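Local coordinates for protein mandelate racemase/muconate lactonizing enzyme (PDB 2QDD) that is of unknown function but belongs to the mandelate racemase/muconate lactonizing enzyme family of the enolase superfamily and binds magnesium, probably to stabilise an enolate formed from a carboxylate substrate, at residues L8-L13 with D34-R39. Sequence-based numbering, arbitrary orientation.
Sequences LTVFHL and DSTYLR
Six backbone hydrogen bonds tie 8-13 to 34-39 as antiparallel strands, two each between Thr9 and Arg39, Phe11 and Tyr37, and Leu13 and Ser35. Five run in the plane of the accepting carbonyl; the sixth, Tyr37 N to Phe11 O, is stretched to 3.2 Å and arrives from above that plane. Among the side chains, Arg39 makes the polar link: its chain bends at chi3 (71°) and lies alongside Thr9, so that NH2 donates to Thr9 OG1 at 3.2 Å, tilted out of the guanidinium plane. One water is hydrogen-bonded to Thr9 OG1 at 2.6 Å and lies within donating distance of Arg39 O, with a weak contact from Arg39 NE. The tip of the Phe11 ring, CZ, sits over a guanidinium face, 4.1 Å from Arg39 NH1, with the two planes nearly perpendicular. An alanine here in place of Arg39, lacking the guanidinium that donates to Thr9 OG1, would probably leave the Thr9 hydroxyl held less firmly and the tip of Phe11 less well packed. Apolar packing continues on the same face, where Leu13 lays CD2 over the Tyr37 ring in a CH-pi contact, 4.1 Å from its centroid, while Tyr37 OH bonds to Thr299. On the other face, Val10 CG2 meets Leu38 CD1 at 4.1 Å, and helix 64-78 covers Val10 and Thr36. These are paired strands of the beta hairpin at the centre of the four-stranded antiparallel sheet in the enolase-type N-terminal domain.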
loop_
_atom_site.group_PDB
_atom_site.type_symbol
_atom_site.label_atom_id
_atom_site.label_comp_id
_atom_site.label_asym_id
_atom_site.label_seq_id
_atom_site.Cartn_x
_atom_site.Cartn_y
_atom_site.Cartn_z
ATOM N N LEU A 8 26.734 -34.879 -26.770
ATOM C CA LEU A 8 25.931 -35.059 -25.566
ATOM C C LEU A 8 25.405 -36.482 -25.499
ATOM O O LEU A 8 24.785 -36.967 -26.445
ATOM C CB LEU A 8 24.769 -34.064 -25.534
ATOM C CG LEU A 8 25.081 -32.594 -25.839
ATOM C CD1 LEU A 8 23.819 -31.832 -26.096
ATOM C CD2 LEU A 8 25.841 -31.948 -24.719
ATOM N N THR A 9 25.654 -37.150 -24.378
ATOM C CA THR A 9 25.215 -38.528 -24.196
ATOM C C THR A 9 24.340 -38.647 -22.960
ATOM O O THR A 9 24.704 -38.191 -21.875
ATOM C CB THR A 9 26.418 -39.500 -24.084
ATOM O OG1 THR A 9 27.370 -39.208 -25.114
ATOM C CG2 THR A 9 25.966 -40.949 -24.224
ATOM N N VAL A 10 23.187 -39.281 -23.144
ATOM C CA VAL A 10 22.144 -39.357 -22.130
ATOM C C VAL A 10 22.063 -40.804 -21.631
ATOM O O VAL A 10 22.016 -41.737 -22.429
ATOM C CB VAL A 10 20.784 -38.903 -22.726
ATOM C CG1 VAL A 10 19.667 -38.981 -21.701
ATOM C CG2 VAL A 10 20.891 -37.490 -23.269
ATOM N N PHE A 11 22.064 -40.973 -20.313
ATOM C CA PHE A 11 21.910 -42.279 -19.682
ATOM C C PHE A 11 20.668 -42.251 -18.809
ATOM O O PHE A 11 20.263 -41.193 -18.338
ATOM C CB PHE A 11 23.130 -42.607 -18.809
ATOM C CG PHE A 11 24.422 -42.710 -19.576
ATOM C CD1 PHE A 11 24.888 -43.945 -20.008
ATOM C CD2 PHE A 11 25.177 -41.575 -19.859
ATOM C CE1 PHE A 11 26.083 -44.047 -20.718
ATOM C CE2 PHE A 11 26.368 -41.667 -20.570
ATOM C CZ PHE A 11 26.823 -42.905 -20.998
ATOM N N HIS A 12 20.068 -43.415 -18.591
ATOM C CA HIS A 12 18.905 -43.525 -17.718
ATOM C C HIS A 12 19.156 -44.540 -16.600
ATOM O O HIS A 12 19.613 -45.655 -16.843
ATOM C CB HIS A 12 17.641 -43.863 -18.529
ATOM C CG HIS A 12 16.520 -44.418 -17.706
ATOM N ND1 HIS A 12 16.037 -45.697 -17.877
ATOM C CD2 HIS A 12 15.800 -43.877 -16.696
ATOM C CE1 HIS A 12 15.063 -45.917 -17.011
ATOM N NE2 HIS A 12 14.900 -44.829 -16.282
ATOM N N LEU A 13 18.857 -44.131 -15.374
ATOM C CA LEU A 13 19.178 -44.911 -14.192
ATOM C C LEU A 13 17.882 -45.213 -13.453
ATOM O O LEU A 13 17.089 -44.311 -13.185
ATOM C CB LEU A 13 20.143 -44.133 -13.287
ATOM C CG LEU A 13 21.645 -44.068 -13.624
ATOM C CD1 LEU A 13 21.974 -43.083 -14.749
ATOM C CD2 LEU A 13 22.446 -43.715 -12.388
ATOM N N ASP A 34 13.552 -42.073 -11.401
ATOM C CA ASP A 34 14.003 -42.039 -12.786
ATOM C C ASP A 34 15.051 -40.934 -12.886
ATOM O O ASP A 34 14.719 -39.749 -13.019
ATOM C CB ASP A 34 12.795 -41.767 -13.704
ATOM C CG ASP A 34 13.155 -41.682 -15.186
ATOM O OD1 ASP A 34 12.256 -41.954 -16.013
ATOM O OD2 ASP A 34 14.294 -41.321 -15.550
ATOM N N SER A 35 16.316 -41.336 -12.816
ATOM C CA SER A 35 17.428 -40.406 -12.918
ATOM C C SER A 35 17.980 -40.347 -14.331
ATOM O O SER A 35 18.050 -41.357 -15.025
ATOM C CB SER A 35 18.541 -40.793 -11.948
ATOM O OG SER A 35 19.561 -39.816 -11.940
ATOM N N THR A 36 18.373 -39.150 -14.742
ATOM C CA THR A 36 19.082 -38.947 -15.988
ATOM C C THR A 36 20.495 -38.478 -15.660
ATOM O O THR A 36 20.672 -37.481 -14.957
ATOM C CB THR A 36 18.361 -37.893 -16.856
ATOM O OG1 THR A 36 17.024 -38.329 -17.117
ATOM C CG2 THR A 36 19.075 -37.687 -18.175
ATOM N N TYR A 37 21.490 -39.219 -16.149
ATOM C CA TYR A 37 22.869 -38.727 -16.250
ATOM C C TYR A 37 23.128 -38.172 -17.644
ATOM O O TYR A 37 22.724 -38.762 -18.644
ATOM C CB TYR A 37 23.875 -39.847 -15.973
ATOM C CG TYR A 37 24.228 -40.077 -14.516
ATOM C CD1 TYR A 37 25.491 -40.553 -14.163
ATOM C CD2 TYR A 37 23.304 -39.840 -13.493
ATOM C CE1 TYR A 37 25.828 -40.783 -12.834
ATOM C CE2 TYR A 37 23.633 -40.063 -12.160
ATOM C CZ TYR A 37 24.898 -40.535 -11.837
ATOM O OH TYR A 37 25.231 -40.760 -10.521
ATOM N N LEU A 38 23.811 -37.037 -17.698
ATOM C CA LEU A 38 24.210 -36.445 -18.959
ATOM C C LEU A 38 25.726 -36.284 -19.001
ATOM O O LEU A 38 26.330 -35.797 -18.045
ATOM C CB LEU A 38 23.507 -35.103 -19.158
ATOM C CG LEU A 38 23.937 -34.228 -20.337
ATOM C CD1 LEU A 38 23.444 -34.757 -21.684
ATOM C CD2 LEU A 38 23.452 -32.828 -20.109
ATOM N N ARG A 39 26.330 -36.715 -20.107
ATOM C CA ARG A 39 27.758 -36.520 -20.348
ATOM C C ARG A 39 27.924 -35.524 -21.479
ATOM O O ARG A 39 27.353 -35.705 -22.551
ATOM C CB ARG A 39 28.434 -37.851 -20.715
ATOM C CG ARG A 39 29.897 -37.704 -21.130
ATOM C CD ARG A 39 30.552 -39.032 -21.459
ATOM N NE ARG A 39 30.063 -39.609 -22.707
ATOM C CZ ARG A 39 30.079 -40.908 -22.994
ATOM N NH1 ARG A 39 30.564 -41.786 -22.119
ATOM N NH2 ARG A 39 29.606 -41.331 -24.162
HETATM O O HOH W 1 28.818 -37.132 -24.685
#